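Local coordinates for protein putative PLP-dependent aminotransferase (Bacillus cereus ATCC 10987, PDB 3JU7) that probably binds pyridoxal phosphate and acts as an aminotransferase of the DegT/DnrJ/EryC1/StrS family, at residues Gly65-Ile70 with Ala95-Leu100; Ile107-Trp112 with Asn341-Arg346; Gln311-Arg316 with Ser349-Glu354. One frame throughout, in Å; residues are numbered along the deposited sequence.

Contact 1 of 3, residues Gly65-Ile70 with Ala95-Leu100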
loop_
_atom_site.group_PDB
_atom_site.type_symbol
_atom_site.label_atom_id
_atom_site.label_comp_id
_atom_site.label_asym_id
_atom_site.label_seq_id
_atom_site.Cartn_x
_atom_site.Cartn_y
_atom_site.Cartn_z
ATOM N N GLY A 65 -5.214 0.617 -5.327
ATOM C CA GLY A 65 -5.926 1.449 -6.281
ATOM C C GLY A 65 -7.374 0.975 -6.402
ATOM O O GLY A 65 -8.308 1.784 -6.468
ATOM N N LEU A 66 -7.573 -0.342 -6.451
ATOM C CA LEU A 66 -8.917 -0.875 -6.528
ATOM C C LEU A 66 -9.695 -0.367 -5.328
ATOM O O LEU A 66 -10.831 0.162 -5.486
ATOM C CB LEU A 66 -8.943 -2.421 -6.626
ATOM C CG LEU A 66 -8.790 -2.969 -8.049
ATOM C CD1 LEU A 66 -8.391 -4.443 -8.050
ATOM C CD2 LEU A 66 -10.086 -2.770 -8.829
HETATM N N MSE A 67 -9.084 -0.513 -4.151
HETATM C CA MSE A 67 -9.712 -0.119 -2.878
HETATM C C MSE A 67 -10.105 1.355 -2.860
HETATM O O MSE A 67 -11.236 1.702 -2.503
HETATM C CB MSE A 67 -8.803 -0.480 -1.690
HETATM C CG MSE A 67 -8.748 -2.007 -1.427
HETATM SE SE MSE A 67 -7.234 -2.469 -0.306
HETATM C CE MSE A 67 -7.833 -1.667 1.215
ATOM N N ALA A 68 -9.182 2.211 -3.287
ATOM C CA ALA A 68 -9.410 3.643 -3.314
ATOM C C ALA A 68 -10.604 3.948 -4.233
ATOM O O ALA A 68 -11.566 4.658 -3.838
ATOM C CB ALA A 68 -8.197 4.348 -3.844
ATOM N N ALA A 69 -10.521 3.406 -5.455
ATOM C CA ALA A 69 -11.515 3.648 -6.507
ATOM C C ALA A 69 -12.931 3.186 -6.099
ATOM O O ALA A 69 -13.881 3.937 -6.228
ATOM C CB ALA A 69 -11.076 3.025 -7.839
ATOM N N ILE A 70 -13.056 1.984 -5.588
ATOM C CA ILE A 70 -14.357 1.465 -5.126
ATOM C C ILE A 70 -14.916 2.304 -3.973
ATOM O O ILE A 70 -16.081 2.683 -3.995
ATOM C CB ILE A 70 -14.227 -0.016 -4.694
ATOM C CG1 ILE A 70 -14.038 -0.900 -5.933
ATOM C CG2 ILE A 70 -15.434 -0.495 -3.833
ATOM C CD1 ILE A 70 -13.311 -2.181 -5.661
ATOM N N ALA A 95 -13.149 -5.237 -2.633
ATOM C CA ALA A 95 -14.544 -4.873 -2.359
ATOM C C ALA A 95 -14.885 -5.063 -0.871
ATOM O O ALA A 95 -15.547 -4.216 -0.242
ATOM C CB ALA A 95 -15.535 -5.681 -3.244
ATOM N N ILE A 96 -14.430 -6.189 -0.337
ATOM C CA ILE A 96 -14.674 -6.566 1.034
ATOM C C ILE A 96 -14.048 -5.519 1.984
ATOM O O ILE A 96 -14.650 -5.178 2.977
ATOM C CB ILE A 96 -14.087 -7.987 1.337
ATOM C CG1 ILE A 96 -14.826 -9.049 0.550
ATOM C CG2 ILE A 96 -14.169 -8.292 2.795
ATOM C CD1 ILE A 96 -14.173 -10.465 0.589
ATOM N N TRP A 97 -12.859 -5.005 1.656
ATOM C CA TRP A 97 -12.230 -3.961 2.466
ATOM C C TRP A 97 -13.033 -2.642 2.410
ATOM O O TRP A 97 -12.973 -1.842 3.344
ATOM C CB TRP A 97 -10.782 -3.697 2.023
ATOM C CG TRP A 97 -9.734 -4.576 2.619
ATOM C CD1 TRP A 97 -9.167 -5.677 2.038
ATOM C CD2 TRP A 97 -9.070 -4.412 3.886
ATOM N NE1 TRP A 97 -8.213 -6.214 2.868
ATOM C CE2 TRP A 97 -8.130 -5.460 4.006
ATOM C CE3 TRP A 97 -9.171 -3.487 4.915
ATOM C CZ2 TRP A 97 -7.316 -5.618 5.127
ATOM C CZ3 TRP A 97 -8.340 -3.627 6.023
ATOM C CH2 TRP A 97 -7.435 -4.694 6.126
ATOM N N CYS A 98 -13.763 -2.403 1.313
ATOM C CA CYS A 98 -14.651 -1.235 1.224
ATOM C C CYS A 98 -15.994 -1.486 1.866
ATOM O O CYS A 98 -16.918 -0.694 1.747
ATOM C CB CYS A 98 -14.834 -0.831 -0.209
ATOM S SG CYS A 98 -13.305 -0.170 -0.943
ATOM N N GLY A 99 -16.134 -2.625 2.519
ATOM C CA GLY A 99 -17.369 -2.946 3.186
ATOM C C GLY A 99 -18.448 -3.505 2.287
ATOM O O GLY A 99 -19.589 -3.511 2.663
ATOM N N LEU A 100 -18.106 -3.992 1.113
ATOM C CA LEU A 100 -19.115 -4.568 0.241
ATOM C C LEU A 100 -19.002 -6.066 0.214
ATOM O O LEU A 100 -17.979 -6.634 0.602
ATOM C CB LEU A 100 -18.957 -4.060 -1.168
ATOM C CG LEU A 100 -18.972 -2.540 -1.204
ATOM C CD1 LEU A 100 -18.628 -2.142 -2.579
ATOM C CD2 LEU A 100 -20.363 -2.055 -0.754
#
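Ile-70 and Cys-98 bring helix 62-73 against the C-terminal end of helix 90-97. Traced outward, the Ile-70 side chain starts with CB, which lies 3.9 Å from Cys-98 SG. There it forks. With CG1 anti to the carbonyl carbon (chi1 -72°), CG2 stands anti to the backbone N and fits between two residues, with Cys-98 SG at 3.6 Å and Leu-100 CD1 at 3.8 Å. Along the CG1 branch, the tip CD1 comes within 4.3 Å of the backbone N of Ala-95, a looser approach. The same thiol sulfur rests 3.2 Å from the carbonyl O of Met-67, one turn back on the helix.

Met-67, a selenomethionine, reaches farther. A bend at the end of its chain (chi3 68°) swings CE onto Trp-97, where it touches CB at 3.7 Å and approaches the indole obliquely, near CG. SE is 4.7 Å from the centroid of the five-membered ring and oblique to it, a Met-aromatic contact.

Gly-99, with positive phi, closes helix 90-97 in a Schellman motif in which Leu-100 N bonds back to Ala-95 O; the turn carries Leu-100 round to Ile-70. No hydrogen bond crosses the contact, and its touching residues are buried. Behind it, Leu-66 and Ala-69 pack on strands 159-161 and 182-186, while Trp-97 hydrogen-bonds through NE1 to Gly-230 O of the second subunit, so this helix pair spans from the central sheet to the dimer interface.

Contact 2 of 3, residues Ile107-Trp112 with Asn341-Arg346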
loop_
_atom_site.group_PDB
_atom_site.type_symbol
_atom_site.label_atom_id
_atom_site.label_comp_id
_atom_site.label_asym_id
_atom_site.label_seq_id
_atom_site.Cartn_x
_atom_site.Cartn_y
_atom_site.Cartn_z
ATOM N N ILE A 107 -19.405 -15.681 -16.666
ATOM C CA ILE A 107 -18.666 -15.125 -17.820
ATOM C C ILE A 107 -19.143 -15.767 -19.146
ATOM O O ILE A 107 -19.739 -16.834 -19.143
ATOM C CB ILE A 107 -17.125 -15.345 -17.660
ATOM C CG1 ILE A 107 -16.771 -16.834 -17.397
ATOM C CG2 ILE A 107 -16.563 -14.518 -16.495
ATOM C CD1 ILE A 107 -15.284 -17.160 -17.646
ATOM N N SER A 108 -18.882 -15.098 -20.268
ATOM C CA SER A 108 -19.026 -15.712 -21.566
ATOM C C SER A 108 -17.973 -16.799 -21.758
ATOM O O SER A 108 -16.834 -16.658 -21.340
ATOM C CB SER A 108 -18.939 -14.669 -22.668
ATOM O OG SER A 108 -20.081 -13.819 -22.592
ATOM N N ILE A 109 -18.376 -17.890 -22.393
ATOM C CA ILE A 109 -17.513 -19.045 -22.593
ATOM C C ILE A 109 -16.365 -18.761 -23.560
ATOM O O ILE A 109 -15.357 -19.449 -23.504
ATOM C CB ILE A 109 -18.320 -20.270 -23.083
ATOM C CG1 ILE A 109 -17.638 -21.567 -22.635
ATOM C CG2 ILE A 109 -18.573 -20.189 -24.623
ATOM C CD1 ILE A 109 -17.874 -21.954 -21.133
ATOM N N ASP A 110 -16.476 -17.715 -24.378
ATOM C CA ASP A 110 -15.443 -17.416 -25.378
ATOM C C ASP A 110 -14.485 -16.275 -25.072
ATOM O O ASP A 110 -13.273 -16.430 -25.248
ATOM C CB ASP A 110 -16.075 -17.198 -26.758
ATOM C CG ASP A 110 -17.192 -16.160 -26.757
ATOM O OD1 ASP A 110 -17.491 -15.524 -25.709
ATOM O OD2 ASP A 110 -17.775 -16.005 -27.830
ATOM N N ASP A 111 -15.004 -15.126 -24.629
ATOM C CA ASP A 111 -14.135 -13.972 -24.334
ATOM C C ASP A 111 -13.740 -13.886 -22.862
ATOM O O ASP A 111 -12.846 -13.134 -22.517
ATOM C CB ASP A 111 -14.705 -12.636 -24.869
ATOM C CG ASP A 111 -16.056 -12.242 -24.268
ATOM O OD1 ASP A 111 -16.357 -12.561 -23.097
ATOM O OD2 ASP A 111 -16.831 -11.578 -25.002
ATOM N N TRP A 112 -14.426 -14.675 -22.034
ATOM C CA TRP A 112 -14.182 -14.833 -20.596
ATOM C C TRP A 112 -14.348 -13.564 -19.793
ATOM O O TRP A 112 -13.800 -13.435 -18.707
ATOM C CB TRP A 112 -12.821 -15.458 -20.329
ATOM C CG TRP A 112 -12.540 -16.622 -21.213
ATOM C CD1 TRP A 112 -13.454 -17.485 -21.744
ATOM C CD2 TRP A 112 -11.257 -17.067 -21.658
ATOM N NE1 TRP A 112 -12.820 -18.431 -22.509
ATOM C CE2 TRP A 112 -11.469 -18.199 -22.473
ATOM C CE3 TRP A 112 -9.947 -16.610 -21.462
ATOM C CZ2 TRP A 112 -10.412 -18.886 -23.094
ATOM C CZ3 TRP A 112 -8.909 -17.286 -22.064
ATOM C CH2 TRP A 112 -9.151 -18.418 -22.880
ATOM N N ASN A 341 -17.417 -22.275 -14.102
ATOM C CA ASN A 341 -16.966 -23.601 -13.683
ATOM C C ASN A 341 -16.309 -24.362 -14.812
ATOM O O ASN A 341 -15.259 -24.996 -14.645
ATOM C CB ASN A 341 -18.126 -24.431 -13.103
ATOM C CG ASN A 341 -18.590 -23.889 -11.764
ATOM O OD1 ASN A 341 -17.885 -23.086 -11.135
ATOM N ND2 ASN A 341 -19.765 -24.323 -11.312
ATOM N N LYS A 342 -16.935 -24.303 -15.966
ATOM C CA LYS A 342 -16.413 -24.998 -17.113
ATOM C C LYS A 342 -15.036 -24.434 -17.500
ATOM O O LYS A 342 -14.081 -25.193 -17.668
ATOM C CB LYS A 342 -17.420 -24.929 -18.281
ATOM C CG LYS A 342 -16.913 -25.487 -19.590
ATOM C CD LYS A 342 -16.559 -26.956 -19.501
ATOM C CE LYS A 342 -17.776 -27.820 -19.508
ATOM N NZ LYS A 342 -18.378 -27.763 -20.888
ATOM N N ILE A 343 -14.930 -23.113 -17.632
ATOM C CA ILE A 343 -13.652 -22.496 -18.020
ATOM C C ILE A 343 -12.566 -22.775 -16.964
ATOM O O ILE A 343 -11.394 -22.864 -17.278
ATOM C CB ILE A 343 -13.818 -20.968 -18.241
ATOM C CG1 ILE A 343 -14.693 -20.715 -19.477
ATOM C CG2 ILE A 343 -12.441 -20.236 -18.391
ATOM C CD1 ILE A 343 -14.149 -21.343 -20.795
ATOM N N ALA A 344 -12.963 -22.919 -15.708
ATOM C CA ALA A 344 -12.022 -23.198 -14.627
ATOM C C ALA A 344 -11.594 -24.669 -14.665
ATOM O O ALA A 344 -10.582 -25.006 -14.076
ATOM C CB ALA A 344 -12.627 -22.832 -13.263
ATOM N N LYS A 345 -12.337 -25.537 -15.354
ATOM C CA LYS A 345 -11.877 -26.938 -15.555
ATOM C C LYS A 345 -10.935 -27.089 -16.740
ATOM O O LYS A 345 -10.242 -28.091 -16.851
ATOM C CB LYS A 345 -13.059 -27.887 -15.781
ATOM C CG LYS A 345 -13.963 -28.051 -14.588
ATOM N N ARG A 346 -10.919 -26.102 -17.635
ATOM C CA ARG A 346 -10.188 -26.173 -18.890
ATOM C C ARG A 346 -9.012 -25.206 -18.997
ATOM O O ARG A 346 -8.098 -25.446 -19.777
ATOM C CB ARG A 346 -11.149 -25.916 -20.070
ATOM C CG ARG A 346 -12.210 -27.004 -20.272
ATOM C CD ARG A 346 -13.030 -26.737 -21.510
ATOM N NE ARG A 346 -12.215 -26.742 -22.713
ATOM C CZ ARG A 346 -12.540 -26.204 -23.890
ATOM N NH1 ARG A 346 -13.695 -25.586 -24.086
ATOM N NH2 ARG A 346 -11.689 -26.299 -24.909
#
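Lys-342 meets Ile-109 through the base of its side chain: CG, anti to the backbone N (chi1 173°), lies 4.0 Å from Ile-109 CD1. Bends farther along the aliphatic chain lead to the ammonium group, whose NZ forms a salt bridge with Glu-297.

Ile-343, next in the helix, carries most of the contact and touches Ile-107, Ile-109 and Trp-112 of the loop 107-112. Its CG1 lies 4.0 Å from Ile-107 CD1, and the two side chains cross obliquely. Its tip, CD1, is 3.8 Å from Ile-109 CD1 and 3.5 Å from the Ile-109 carbonyl O. The same methyl also comes within 3.6 Å of Trp-112 NE1, while the other branch, CG2, lies over one face of the indole. The isoleucine and tryptophan side chains cross at about a right angle. Leu-294 of strand 291-294 touches both Ile-343 and Trp-112.

The loop is shaped partly by its own polar groups. Trp-112 NE1 donates a weak hydrogen bond to Ile-109 O at 2.9 Å, bent to 130° at the hydrogen, and Ile-109 O lies at the indole edge in its plane. Ile-343 CD1 therefore packs against both atoms of this weak bond.

The contact ties the loop between strand 101-105 and helix 116-126 to helix 338-346, more than 200 residues farther along the chain. No hydrogen bond crosses between helix and loop: the join depends on apolar packing around one isoleucine, with the lysine charge paired to Glu-297 and probably compensated there.

Contact 3 of 3, residues Gln311-Arg316 with Ser349-Glu354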
loop_
_atom_site.group_PDB
_atom_site.type_symbol
_atom_site.label_atom_id
_atom_site.label_comp_id
_atom_site.label_asym_id
_atom_site.label_seq_id
_atom_site.Cartn_x
_atom_site.Cartn_y
_atom_site.Cartn_z
ATOM N N GLN A 311 7.918 -32.852 -17.117
ATOM C CA GLN A 311 8.804 -32.515 -18.237
ATOM C C GLN A 311 9.562 -31.209 -17.939
ATOM O O GLN A 311 10.037 -30.535 -18.848
ATOM C CB GLN A 311 8.008 -32.418 -19.543
ATOM N N LYS A 312 9.663 -30.875 -16.649
ATOM C CA LYS A 312 10.404 -29.720 -16.143
ATOM C C LYS A 312 9.777 -28.355 -16.459
ATOM O O LYS A 312 10.439 -27.312 -16.325
ATOM C CB LYS A 312 11.851 -29.769 -16.618
ATOM N N ILE A 313 8.494 -28.350 -16.817
ATOM C CA ILE A 313 7.807 -27.114 -17.190
ATOM C C ILE A 313 6.722 -26.740 -16.195
ATOM O O ILE A 313 5.767 -27.488 -15.980
ATOM C CB ILE A 313 7.172 -27.237 -18.580
ATOM C CG1 ILE A 313 8.235 -27.579 -19.638
ATOM C CG2 ILE A 313 6.450 -25.955 -18.945
ATOM C CD1 ILE A 313 7.633 -27.934 -20.980
ATOM N N GLU A 314 6.847 -25.560 -15.609
ATOM C CA GLU A 314 5.861 -25.075 -14.658
ATOM C C GLU A 314 4.778 -24.220 -15.356
ATOM O O GLU A 314 5.050 -23.080 -15.759
ATOM C CB GLU A 314 6.558 -24.240 -13.572
ATOM C CG GLU A 314 5.643 -23.809 -12.413
ATOM C CD GLU A 314 6.084 -22.542 -11.717
ATOM O OE1 GLU A 314 7.211 -22.063 -11.969
ATOM O OE2 GLU A 314 5.269 -22.002 -10.935
ATOM N N ALA A 315 3.581 -24.785 -15.523
ATOM C CA ALA A 315 2.387 -24.038 -15.919
ATOM C C ALA A 315 1.606 -23.759 -14.643
ATOM O O ALA A 315 1.883 -24.362 -13.615
ATOM C CB ALA A 315 1.502 -24.879 -16.861
ATOM N N ARG A 316 0.621 -22.874 -14.722
ATOM C CA ARG A 316 -0.308 -22.674 -13.622
ATOM C C ARG A 316 -1.753 -22.696 -14.143
ATOM O O ARG A 316 -1.973 -22.907 -15.332
ATOM C CB ARG A 316 0.005 -21.372 -12.870
ATOM C CG ARG A 316 1.350 -21.402 -12.174
ATOM C CD ARG A 316 1.538 -20.200 -11.282
ATOM N NE ARG A 316 2.909 -20.093 -10.807
ATOM C CZ ARG A 316 3.387 -19.096 -10.056
ATOM N NH1 ARG A 316 2.613 -18.104 -9.645
ATOM N NH2 ARG A 316 4.663 -19.101 -9.693
ATOM N N SER A 349 -2.407 -21.904 -17.820
ATOM C CA SER A 349 -1.562 -20.723 -17.945
ATOM C C SER A 349 -0.158 -21.172 -18.330
ATOM O O SER A 349 0.535 -21.794 -17.527
ATOM C CB SER A 349 -1.512 -19.935 -16.620
ATOM O OG SER A 349 -2.805 -19.512 -16.200
ATOM N N LEU A 350 0.257 -20.900 -19.562
ATOM C CA LEU A 350 1.531 -21.425 -20.030
ATOM C C LEU A 350 2.579 -20.339 -19.909
ATOM O O LEU A 350 2.283 -19.150 -20.087
ATOM C CB LEU A 350 1.456 -21.960 -21.454
ATOM C CG LEU A 350 0.475 -23.098 -21.732
ATOM C CD1 LEU A 350 0.433 -23.418 -23.229
ATOM C CD2 LEU A 350 0.839 -24.341 -20.942
ATOM N N PRO A 351 3.816 -20.738 -19.614
ATOM C CA PRO A 351 4.798 -19.714 -19.388
ATOM C C PRO A 351 5.115 -18.881 -20.612
ATOM O O PRO A 351 5.180 -19.378 -21.743
ATOM C CB PRO A 351 6.034 -20.485 -18.896
ATOM C CG PRO A 351 5.745 -21.892 -19.048
ATOM C CD PRO A 351 4.279 -22.064 -19.188
ATOM N N LEU A 352 5.333 -17.610 -20.336
ATOM C CA LEU A 352 5.743 -16.633 -21.308
ATOM C C LEU A 352 6.475 -15.564 -20.513
ATOM O O LEU A 352 5.953 -15.100 -19.537
ATOM C CB LEU A 352 4.523 -16.052 -22.010
ATOM C CG LEU A 352 4.723 -15.193 -23.267
ATOM C CD1 LEU A 352 3.395 -15.141 -24.080
ATOM C CD2 LEU A 352 5.187 -13.818 -22.923
ATOM N N TRP A 353 7.710 -15.236 -20.879
ATOM C CA TRP A 353 8.469 -14.169 -20.222
ATOM C C TRP A 353 9.552 -13.691 -21.162
ATOM O O TRP A 353 9.900 -14.404 -22.105
ATOM C CB TRP A 353 9.106 -14.596 -18.889
ATOM C CG TRP A 353 9.366 -16.061 -18.723
ATOM C CD1 TRP A 353 8.549 -16.960 -18.103
ATOM C CD2 TRP A 353 10.505 -16.799 -19.175
ATOM N NE1 TRP A 353 9.108 -18.206 -18.132
ATOM C CE2 TRP A 353 10.309 -18.139 -18.789
ATOM C CE3 TRP A 353 11.667 -16.460 -19.862
ATOM C CZ2 TRP A 353 11.229 -19.129 -19.061
ATOM C CZ3 TRP A 353 12.582 -17.438 -20.133
ATOM C CH2 TRP A 353 12.360 -18.762 -19.741
ATOM N N GLU A 354 10.061 -12.484 -20.892
ATOM C CA GLU A 354 11.083 -11.863 -21.716
ATOM C C GLU A 354 12.291 -12.765 -21.710
ATOM O O GLU A 354 12.750 -13.181 -20.653
ATOM C CB GLU A 354 11.492 -10.476 -21.185
ATOM C CG GLU A 354 10.384 -9.396 -21.242
ATOM C CD GLU A 354 10.843 -8.066 -20.628
ATOM O OE1 GLU A 354 11.937 -7.603 -20.988
ATOM O OE2 GLU A 354 10.127 -7.486 -19.778
#
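Arg-316, paired through its backbone with Ser-349, presents a flat guanidinium whose edge is taken by Glu-314, two residues earlier in the same segment. In this salt bridge within residues 311-316, Arg-316 NE and NH2 grip the single oxygen Glu-314 OE2 side-on, almost in the guanidinium plane. The NE bond, 3.0 Å to OE2, arrives from above the carboxylate plane, whereas NH2 is met by the syn lone pair of OE2. The puckered ring of Pro-351 sets CG 3.6 Å from Glu-314 O and 4.1 Å from Ile-313 CG2, with the proline and isoleucine crossing at about a right angle.

The backbones join by one antiparallel, hydrogen-bonded pair. Arg-316 N donates to Ser-349 O at 3.0 Å, in the carbonyl plane and on a lone pair, and Ser-349 N returns the bond to Arg-316 O at 2.7 Å, tilted 31° from that carbonyl's plane. Beside this bridge Ala-315 CB packs 3.3 Å from Ser-349 O and 4.2 Å from Leu-350 CD2. Proline at 351 has no N-H to offer, consistent with the pairing stopping at a single bridge.

The polar tips have further partners: Arg-316 NH1 bonds to Tyr-318 OH, Ser-349 OG to Tyr-318 N, and Glu-314 OE1 to Phe-7 N. The single bridge sets the end of 311-316 beside strand 347-350, which pairs antiparallel with strand 291-294. Ala-315 and Leu-350 pack on Leu-308 of helix 301-309, Ile-313 also touches helix 358-368, and Leu-350 reaches Tyr-264 of the long helix 250-270.

All three contacts are largely buried, but their settings differ. Contact 1 joins two helices beside the central sheet and reaches the second subunit; contact 2 is apolar too, yet has a more open rim where Ile-109 is exposed. Contact 3 is the one with hydrogen bonds between its segments, adding backbone pairing to apolar packing, with a salt bridge inside one of its segments. Contacts 2 and 3 draw on consecutive elements, helix 338-346 and strand 347-350, and their segments alternate along the chain, with centres 21 Å apart. Contact 1 shares no element with them and lies across the chain's centre from contact 3, 32 Å between centres.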